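Local atomic coordinates of tudor domain-containing protein 1 (PDB entry 5M9N), a protein that binds arginine-methylated Piwi proteins through its Tudor domains and probably acts in piRNA-guided repression of transposable elements during spermatogenesis. Residues L31-F37 / T178-K184; E36-V40 / C52-Q56; V19-L24 / P133-K137. One frame throughout, in Å; residues are numbered along the deposited sequence.

From the N terminus the chain first passes 19-24, which interaction 3 joins to 133-137 after 108 intervening residues, so that the leading segment is laid against the loop that follows the five-stranded Tudor core. It then crosses to the other lobe of the extended Tudor domain, where strand 36-44 begins. Interaction 2 closes the short hairpin 36-44/49-54 and lies wholly within the span of interaction 3. Interaction 1 brings 178-184 back onto 31-37, so its loop crosses that of interaction 3. Interactions 1 and 2 share Glu-36 and Phe-37 and touch; interaction 3 lies about 30 Å from interaction 1 between centres.

Interaction 1. Residues L31-F37 / T178-K184; sequences LNVGDEF and TVKVVDK
An antiparallel pairing in the curled sheet of the staphylococcal-nuclease-like part of the extended Tudor domain joins 31-37 to 178-184; within 31-37 a type II turn from Asn-32 to Asp-35 leads into the strand. Phe-37 and Val-179 form a hydrogen-bonded pair, with Phe-37 N to Val-179 O at 3.0 Å and a return bond from Val-179 N to Phe-37 O. Glu-36 faces Lys-180 as a non-hydrogen-bonded pair. Val-181 grips the turn through both backbone groups: its N gives a nearly straight bond to Asp-35 O (2.9 Å, 173° at the hydrogen), and its O accepts from Gly-34 N. Asp-35 OD2 braces the turn, taking Asn-32 N at 2.9 Å from above the carboxylate plane.

With CG between backbone N and carbonyl carbon (chi1 61°), the Phe-37 ring lies alongside Val-179, pointing the same way, so that Val-179 CB comes over one face, offset toward the rim, in a CH-pi contact 3.7 Å from the centroid. Val-181 CG2 meets Leu-31 CD2 at 4.0 Å, the two side chains crossing at about a right angle. Lys-184 bends at chi2 and chi3 and slides past Val-33; its NZ hydrogen-bonds Leu-31 O at 3.2 Å, while its stronger polar partner is Ser-189 OG.

Strand 189-195 pairs with the far edge of 178-184, interrupted by a classic beta bulge where Val-182 and Asp-183 both face Leu-190, while Gln-54 and Ile-146 from neighbouring strands also pack on Phe-37.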
loop_
_atom_site.group_PDB
_atom_site.type_symbol
_atom_site.label_atom_id
_atom_site.label_comp_id
_atom_site.label_asym_id
_atom_site.label_seq_id
_atom_site.Cartn_x
_atom_site.Cartn_y
_atom_site.Cartn_z
ATOM N N LEU A 31 -14.116 -3.428 0.143
ATOM C CA LEU A 31 -14.328 -2.602 -1.016
ATOM C C LEU A 31 -15.285 -3.387 -1.882
ATOM O O LEU A 31 -14.914 -4.405 -2.460
ATOM C CB LEU A 31 -13.020 -2.338 -1.736
ATOM C CG LEU A 31 -12.535 -0.904 -1.569
ATOM C CD1 LEU A 31 -12.354 -0.522 -0.117
ATOM C CD2 LEU A 31 -11.256 -0.724 -2.369
ATOM N N ASN A 32 -16.538 -2.982 -1.868
ATOM C CA ASN A 32 -17.552 -3.609 -2.716
ATOM C C ASN A 32 -17.485 -3.021 -4.124
ATOM O O ASN A 32 -17.103 -1.840 -4.301
ATOM C CB ASN A 32 -18.941 -3.418 -2.112
ATOM C CG ASN A 32 -19.078 -4.081 -0.745
ATOM O OD1 ASN A 32 -19.554 -3.464 0.201
ATOM N ND2 ASN A 32 -18.630 -5.323 -0.629
ATOM N N VAL A 33 -17.861 -3.840 -5.114
ATOM C CA VAL A 33 -17.963 -3.357 -6.482
ATOM C C VAL A 33 -18.968 -2.171 -6.447
ATOM O O VAL A 33 -19.962 -2.209 -5.735
ATOM C CB VAL A 33 -18.449 -4.444 -7.504
ATOM C CG1 VAL A 33 -18.584 -3.827 -8.891
ATOM C CG2 VAL A 33 -17.503 -5.651 -7.560
ATOM N N GLY A 34 -18.681 -1.121 -7.186
ATOM C CA GLY A 34 -19.523 0.075 -7.141
ATOM C C GLY A 34 -19.177 1.061 -6.036
ATOM O O GLY A 34 -19.606 2.191 -6.111
ATOM N N ASP A 35 -18.373 0.685 -5.033
ATOM C CA ASP A 35 -17.898 1.685 -4.075
ATOM C C ASP A 35 -17.086 2.723 -4.799
ATOM O O ASP A 35 -16.290 2.391 -5.684
ATOM C CB ASP A 35 -17.026 1.096 -2.969
ATOM C CG ASP A 35 -17.815 0.253 -1.994
ATOM O OD1 ASP A 35 -19.031 0.056 -2.168
ATOM O OD2 ASP A 35 -17.202 -0.252 -1.056
ATOM N N GLU A 36 -17.319 3.979 -4.431
ATOM C CA GLU A 36 -16.442 5.054 -4.795
ATOM C C GLU A 36 -15.895 5.631 -3.497
ATOM O O GLU A 36 -16.587 5.648 -2.455
ATOM C CB GLU A 36 -17.165 6.145 -5.557
ATOM C CG GLU A 36 -17.792 5.729 -6.847
ATOM C CD GLU A 36 -18.426 6.921 -7.564
ATOM O OE1 GLU A 36 -19.306 7.571 -6.968
ATOM O OE2 GLU A 36 -18.028 7.196 -8.706
ATOM N N PHE A 37 -14.657 6.086 -3.506
ATOM C CA PHE A 37 -14.167 6.835 -2.338
ATOM C C PHE A 37 -13.191 7.858 -2.818
ATOM O O PHE A 37 -12.592 7.692 -3.903
ATOM C CB PHE A 37 -13.558 5.915 -1.294
ATOM C CG PHE A 37 -12.372 5.154 -1.789
ATOM C CD1 PHE A 37 -11.087 5.702 -1.737
ATOM C CD2 PHE A 37 -12.531 3.854 -2.279
ATOM C CE1 PHE A 37 -9.992 4.967 -2.150
ATOM C CE2 PHE A 37 -11.432 3.112 -2.691
ATOM C CZ PHE A 37 -10.165 3.656 -2.618
ATOM N N THR A 178 -11.049 10.375 -7.156
ATOM C CA THR A 178 -12.160 9.467 -6.931
ATOM C C THR A 178 -11.735 8.073 -7.459
ATOM O O THR A 178 -11.440 7.911 -8.646
ATOM C CB THR A 178 -13.449 9.942 -7.607
ATOM O OG1 THR A 178 -13.789 11.246 -7.094
ATOM C CG2 THR A 178 -14.569 8.989 -7.339
ATOM N N VAL A 179 -11.711 7.095 -6.576
ATOM C CA VAL A 179 -11.425 5.689 -6.928
ATOM C C VAL A 179 -12.740 4.983 -6.978
ATOM O O VAL A 179 -13.475 5.013 -6.002
ATOM C CB VAL A 179 -10.568 5.022 -5.828
ATOM C CG1 VAL A 179 -10.268 3.560 -6.176
ATOM C CG2 VAL A 179 -9.291 5.794 -5.649
ATOM N N LYS A 180 -13.055 4.370 -8.110
ATOM C CA LYS A 180 -14.276 3.628 -8.269
ATOM C C LYS A 180 -13.946 2.163 -8.518
ATOM O O LYS A 180 -13.236 1.874 -9.469
ATOM C CB LYS A 180 -15.037 4.226 -9.457
ATOM C CG LYS A 180 -16.353 3.556 -9.784
ATOM C CD LYS A 180 -17.052 4.397 -10.822
ATOM C CE LYS A 180 -18.097 3.662 -11.616
ATOM N NZ LYS A 180 -18.149 4.189 -13.008
ATOM N N VAL A 181 -14.494 1.270 -7.695
ATOM C CA VAL A 181 -14.254 -0.178 -7.822
ATOM C C VAL A 181 -15.143 -0.725 -8.953
ATOM O O VAL A 181 -16.369 -0.667 -8.867
ATOM C CB VAL A 181 -14.548 -0.927 -6.508
ATOM C CG1 VAL A 181 -14.147 -2.401 -6.616
ATOM C CG2 VAL A 181 -13.851 -0.266 -5.312
ATOM N N VAL A 182 -14.509 -1.184 -10.030
ATOM C CA VAL A 182 -15.203 -1.811 -11.153
ATOM C C VAL A 182 -15.404 -3.328 -10.896
ATOM O O VAL A 182 -16.448 -3.884 -11.266
ATOM C CB VAL A 182 -14.400 -1.648 -12.443
ATOM C CG1 VAL A 182 -15.107 -2.325 -13.602
ATOM C CG2 VAL A 182 -14.111 -0.198 -12.755
ATOM N N ASP A 183 -14.390 -4.003 -10.341
ATOM C CA ASP A 183 -14.447 -5.456 -10.052
ATOM C C ASP A 183 -13.476 -5.851 -8.945
ATOM O O ASP A 183 -12.574 -5.089 -8.630
ATOM C CB ASP A 183 -14.061 -6.263 -11.298
ATOM C CG ASP A 183 -14.430 -7.780 -11.212
ATOM O OD1 ASP A 183 -15.327 -8.194 -10.405
ATOM O OD2 ASP A 183 -13.816 -8.552 -12.011
ATOM N N LYS A 184 -13.675 -7.032 -8.374
ATOM C CA LYS A 184 -12.730 -7.614 -7.426
ATOM C C LYS A 184 -11.924 -8.767 -8.056
ATOM O O LYS A 184 -12.506 -9.694 -8.580
ATOM C CB LYS A 184 -13.480 -8.162 -6.232
ATOM C CG LYS A 184 -14.368 -7.165 -5.531
ATOM C CD LYS A 184 -13.617 -5.928 -5.126
ATOM C CE LYS A 184 -12.351 -6.268 -4.345
ATOM N NZ LYS A 184 -11.956 -5.109 -3.562
#

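Interaction 2. Residues E36-V40 / C52-Q56; sequences EFCGV and CQQLQ
Val-40 and Gln-53 are joined by two backbone hydrogen bonds, Val-40 N to Gln-53 O and Gln-53 N to Val-40 O, each 2.9 Å, making them a hydrogen-bonded pair of the antiparallel hairpin. A third bond runs from Leu-55 N to Cys-38 O (3.0 Å, 171° at the hydrogen). That carbonyl also receives a hydrogen from a water, which gives its other one to Gln-56 OE1; the water thus ties the side chain of Gln-56 to the opposing backbone. Cys-52 CA adds a CA-H...O contact to Val-40 O.

Between these bonds Gly-39 faces Gln-54 as a non-hydrogen-bonded pair, and the backbones approach closely here, with Gly-39 CA 3.0 Å from Gln-53 O.

Side chains complete the contact. The aliphatic part of Gln-54 crosses the Phe-37 ring at about a right angle: CG sits over one face, offset toward the rim and 4.1 Å from the centroid, in a CH-pi contact. Gln-53 O and Cys-52 CB lie at the ring's edge. With Val-40 CG1 anti to the carbonyl carbon (chi1 -61°), Val-40 CG2 falls between backbone N and carbonyl carbon and meets Gln-53 OE1 at 3.6 Å; Gln-53 NE2 is hydrogen-bonded to Asp-119 O.

The hairpin belongs to the sheet beside the Tudor core that, in extended Tudor domains, makes up the staphylococcal-nuclease-like (OB-fold) part. Strand 177-184 flanks it along 36-44, and strand 146-150 along 49-54, with Ile-146 touching both Phe-37 and Gln-54. Beyond Gln-56 the chain runs on into helix 58-73.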
loop_
_atom_site.group_PDB
_atom_site.type_symbol
_atom_site.label_atom_id
_atom_site.label_comp_id
_atom_site.label_asym_id
_atom_site.label_seq_id
_atom_site.Cartn_x
_atom_site.Cartn_y
_atom_site.Cartn_z
ATOM N N GLU A 36 -17.319 3.979 -4.431
ATOM C CA GLU A 36 -16.442 5.054 -4.795
ATOM C C GLU A 36 -15.895 5.631 -3.497
ATOM O O GLU A 36 -16.587 5.648 -2.455
ATOM C CB GLU A 36 -17.165 6.145 -5.557
ATOM C CG GLU A 36 -17.792 5.729 -6.847
ATOM C CD GLU A 36 -18.426 6.921 -7.564
ATOM O OE1 GLU A 36 -19.306 7.571 -6.968
ATOM O OE2 GLU A 36 -18.028 7.196 -8.706
ATOM N N PHE A 37 -14.657 6.086 -3.506
ATOM C CA PHE A 37 -14.167 6.835 -2.338
ATOM C C PHE A 37 -13.191 7.858 -2.818
ATOM O O PHE A 37 -12.592 7.692 -3.903
ATOM C CB PHE A 37 -13.558 5.915 -1.294
ATOM C CG PHE A 37 -12.372 5.154 -1.789
ATOM C CD1 PHE A 37 -11.087 5.702 -1.737
ATOM C CD2 PHE A 37 -12.531 3.854 -2.279
ATOM C CE1 PHE A 37 -9.992 4.967 -2.150
ATOM C CE2 PHE A 37 -11.432 3.112 -2.691
ATOM C CZ PHE A 37 -10.165 3.656 -2.618
ATOM N N CYS A 38 -13.020 8.905 -2.013
ATOM C CA CYS A 38 -11.987 9.912 -2.299
ATOM C C CYS A 38 -10.724 9.330 -1.717
ATOM O O CYS A 38 -10.711 8.977 -0.555
ATOM C CB CYS A 38 -12.272 11.296 -1.674
ATOM S SG CYS A 38 -13.641 12.101 -2.545
ATOM N N GLY A 39 -9.676 9.241 -2.536
ATOM C CA GLY A 39 -8.391 8.819 -2.040
ATOM C C GLY A 39 -7.207 9.412 -2.727
ATOM O O GLY A 39 -7.334 10.278 -3.591
ATOM N N VAL A 40 -6.041 8.851 -2.389
ATOM C CA VAL A 40 -4.777 9.281 -2.933
ATOM C C VAL A 40 -4.073 8.058 -3.490
ATOM O O VAL A 40 -4.238 6.961 -2.929
ATOM C CB VAL A 40 -3.909 10.023 -1.887
ATOM C CG1 VAL A 40 -4.640 11.285 -1.396
ATOM C CG2 VAL A 40 -3.547 9.151 -0.703
ATOM N N CYS A 52 -3.723 2.649 -3.411
ATOM C CA CYS A 52 -4.470 3.871 -3.063
ATOM C C CYS A 52 -4.692 3.778 -1.569
ATOM O O CYS A 52 -4.693 2.688 -0.986
ATOM C CB CYS A 52 -5.834 3.866 -3.798
ATOM S SG CYS A 52 -5.627 4.094 -5.566
ATOM N N GLN A 53 -4.847 4.937 -0.944
ATOM C CA GLN A 53 -5.386 5.023 0.379
ATOM C C GLN A 53 -6.631 5.933 0.352
ATOM O O GLN A 53 -6.702 6.857 -0.441
ATOM C CB GLN A 53 -4.376 5.672 1.327
ATOM C CG GLN A 53 -3.017 5.022 1.455
ATOM C CD GLN A 53 -2.016 5.919 2.149
ATOM O OE1 GLN A 53 -1.881 7.094 1.800
ATOM N NE2 GLN A 53 -1.334 5.394 3.163
ATOM N N GLN A 54 -7.538 5.656 1.272
ATOM C CA GLN A 54 -8.708 6.414 1.489
ATOM C C GLN A 54 -8.280 7.688 2.173
ATOM O O GLN A 54 -7.544 7.658 3.160
ATOM C CB GLN A 54 -9.678 5.636 2.351
ATOM C CG GLN A 54 -10.149 4.360 1.691
ATOM C CD GLN A 54 -10.993 3.511 2.611
ATOM O OE1 GLN A 54 -10.957 3.669 3.827
ATOM N NE2 GLN A 54 -11.766 2.606 2.037
ATOM N N LEU A 55 -8.731 8.815 1.670
ATOM C CA LEU A 55 -8.354 10.085 2.279
ATOM C C LEU A 55 -8.751 10.095 3.763
ATOM O O LEU A 55 -7.991 10.560 4.607
ATOM C CB LEU A 55 -8.960 11.236 1.498
ATOM C CG LEU A 55 -8.681 12.638 2.023
ATOM C CD1 LEU A 55 -7.210 12.921 2.350
ATOM C CD2 LEU A 55 -9.228 13.639 1.017
ATOM N N GLN A 56 -9.874 9.485 4.111
ATOM C CA GLN A 56 -10.352 9.495 5.504
ATOM C C GLN A 56 -9.450 8.725 6.498
ATOM O O GLN A 56 -9.735 8.727 7.696
ATOM C CB GLN A 56 -11.827 9.015 5.598
ATOM C CG GLN A 56 -12.889 10.103 5.411
ATOM C CD GLN A 56 -13.556 10.084 4.045
ATOM O OE1 GLN A 56 -12.916 10.412 3.054
ATOM N NE2 GLN A 56 -14.854 9.723 3.988
HETATM O O HOH W 1 -12.123 7.946 1.785
#

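Interaction 3. Residues V19-L24 / P133-K137; sequences VDKSDL and PIIPK
Val-19 and Leu-24 bring the two ends of a short turn against Ile-134 to Pro-136, the connection after strand 131-132 of the five-stranded Tudor core, where a 3-10 turn starts at Pro-136. The contact is a small apolar one at the surface, between side chains and loop backbone.

The apolar contacts centre on Leu-24. Although its CB does not point at the other segment, CG anti to the carbonyl carbon (chi1 -71°) carries the end of the chain there, and CD2 touches Ile-134 CG2 at 3.9 Å and Pro-136 CG at 4.1 Å as the Leu-24 and Ile-134 side chains slide past each other in opposite directions. CD2 also rests on the backbone, 3.8 Å from Pro-136 N. Val-19 contributes a single branch: CG2 meets Ile-135 CG2, the two side chains crossing at about a right angle. Ile-135 also packs on Ile-17, two residues before Val-19.

Polar interactions shape the turn itself. Asp-20 OD1 accepts from Ser-22 N at 3.1 Å, an Asx turn, approached on the anti side and 25° out of the carboxylate plane; Ser-22 OG adds a weak bond to the same oxygen. Backbone bonds from Asp-23 N to Asp-20 O and from Leu-24 N to Lys-21 O wind the 3-10 segment. Lys-21 NZ forms a salt bridge with Asp-87 and so ties the turn to the core a second time. A disulfide from Cys-72 to Cys-132 anchors the chain just before Pro-133 to helix 58-73.

The backbone and CB of Asp-23 meet the proline ring: Pro-136 CB lies 3.5 Å from Asp-23 O and Pro-136 CG lies 4.1 Å from Asp-23 CB.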
loop_
_atom_site.group_PDB
_atom_site.type_symbol
_atom_site.label_atom_id
_atom_site.label_comp_id
_atom_site.label_asym_id
_atom_site.label_seq_id
_atom_site.Cartn_x
_atom_site.Cartn_y
_atom_site.Cartn_z
ATOM N N VAL A 19 1.878 -14.539 22.162
ATOM C CA VAL A 19 1.093 -14.358 20.953
ATOM C C VAL A 19 0.901 -15.666 20.176
ATOM O O VAL A 19 1.878 -16.297 19.706
ATOM C CB VAL A 19 1.699 -13.279 20.018
ATOM C CG1 VAL A 19 0.872 -13.163 18.753
ATOM C CG2 VAL A 19 1.772 -11.922 20.710
ATOM N N ASP A 20 -0.368 -16.047 20.021
ATOM C CA ASP A 20 -0.743 -17.062 19.059
ATOM C C ASP A 20 -0.668 -16.356 17.712
ATOM O O ASP A 20 -1.337 -15.341 17.501
ATOM C CB ASP A 20 -2.154 -17.619 19.342
ATOM C CG ASP A 20 -2.363 -19.026 18.776
ATOM O OD1 ASP A 20 -1.979 -19.273 17.612
ATOM O OD2 ASP A 20 -2.921 -19.887 19.499
ATOM N N LYS A 21 0.178 -16.872 16.828
ATOM C CA LYS A 21 0.296 -16.364 15.467
ATOM C C LYS A 21 -0.988 -16.550 14.639
ATOM O O LYS A 21 -1.174 -15.849 13.635
ATOM C CB LYS A 21 1.478 -17.023 14.746
ATOM C CG LYS A 21 2.819 -16.362 15.020
ATOM C CD LYS A 21 3.971 -17.059 14.305
ATOM C CE LYS A 21 3.840 -17.002 12.785
ATOM N NZ LYS A 21 5.059 -17.477 12.057
ATOM N N SER A 22 -1.861 -17.480 15.042
ATOM C CA SER A 22 -3.228 -17.535 14.509
ATOM C C SER A 22 -3.938 -16.214 14.724
ATOM O O SER A 22 -4.712 -15.793 13.885
ATOM C CB SER A 22 -4.057 -18.631 15.181
ATOM O OG SER A 22 -3.528 -19.915 14.891
ATOM N N ASP A 23 -3.675 -15.568 15.851
ATOM C CA ASP A 23 -4.250 -14.262 16.128
ATOM C C ASP A 23 -3.567 -13.082 15.413
ATOM O O ASP A 23 -3.896 -11.935 15.727
ATOM C CB ASP A 23 -4.268 -13.999 17.648
ATOM C CG ASP A 23 -5.050 -15.062 18.441
ATOM O OD1 ASP A 23 -5.720 -15.951 17.849
ATOM O OD2 ASP A 23 -4.996 -14.980 19.684
ATOM N N LEU A 24 -2.654 -13.319 14.469
ATOM C CA LEU A 24 -1.968 -12.222 13.780
ATOM C C LEU A 24 -2.458 -12.058 12.354
ATOM O O LEU A 24 -1.669 -11.887 11.420
ATOM C CB LEU A 24 -0.440 -12.380 13.843
ATOM C CG LEU A 24 0.143 -12.131 15.241
ATOM C CD1 LEU A 24 1.663 -12.235 15.214
ATOM C CD2 LEU A 24 -0.295 -10.762 15.791
ATOM N N PRO A 133 8.590 -7.628 16.697
ATOM C CA PRO A 133 7.267 -8.305 16.543
ATOM C C PRO A 133 6.059 -7.391 16.844
ATOM O O PRO A 133 6.239 -6.337 17.444
ATOM C CB PRO A 133 7.315 -9.438 17.549
ATOM C CG PRO A 133 8.366 -9.037 18.531
ATOM C CD PRO A 133 9.358 -8.166 17.847
ATOM N N ILE A 134 4.879 -7.801 16.359
ATOM C CA ILE A 134 3.627 -7.060 16.508
ATOM C C ILE A 134 2.728 -7.856 17.437
ATOM O O ILE A 134 2.916 -9.068 17.626
ATOM C CB ILE A 134 2.927 -6.788 15.130
ATOM C CG1 ILE A 134 1.959 -5.577 15.215
ATOM C CG2 ILE A 134 2.249 -8.045 14.589
ATOM C CD1 ILE A 134 1.741 -4.862 13.892
ATOM N N ILE A 135 1.755 -7.169 18.009
ATOM C CA ILE A 135 0.686 -7.807 18.801
ATOM C C ILE A 135 -0.680 -7.597 18.154
ATOM O O ILE A 135 -0.834 -6.659 17.380
ATOM C CB ILE A 135 0.683 -7.306 20.234
ATOM C CG1 ILE A 135 0.604 -5.786 20.259
ATOM C CG2 ILE A 135 1.938 -7.814 20.935
ATOM C CD1 ILE A 135 0.127 -5.286 21.590
ATOM N N PRO A 136 -1.675 -8.452 18.473
ATOM C CA PRO A 136 -2.955 -8.385 17.760
ATOM C C PRO A 136 -3.714 -7.067 17.977
ATOM O O PRO A 136 -4.464 -6.675 17.095
ATOM C CB PRO A 136 -3.757 -9.570 18.332
ATOM C CG PRO A 136 -2.754 -10.417 19.026
ATOM C CD PRO A 136 -1.755 -9.446 19.550
ATOM N N LYS A 137 -3.506 -6.377 19.096
ATOM C CA LYS A 137 -4.110 -5.041 19.251
ATOM C C LYS A 137 -3.728 -4.124 18.092
ATOM O O LYS A 137 -4.548 -3.371 17.634
ATOM C CB LYS A 137 -3.717 -4.385 20.572
ATOM C CG LYS A 137 -4.343 -3.004 20.854
ATOM C CD LYS A 137 -5.665 -3.089 21.628
ATOM C CE LYS A 137 -6.499 -1.789 21.574
ATOM N NZ LYS A 137 -7.705 -1.801 22.469
#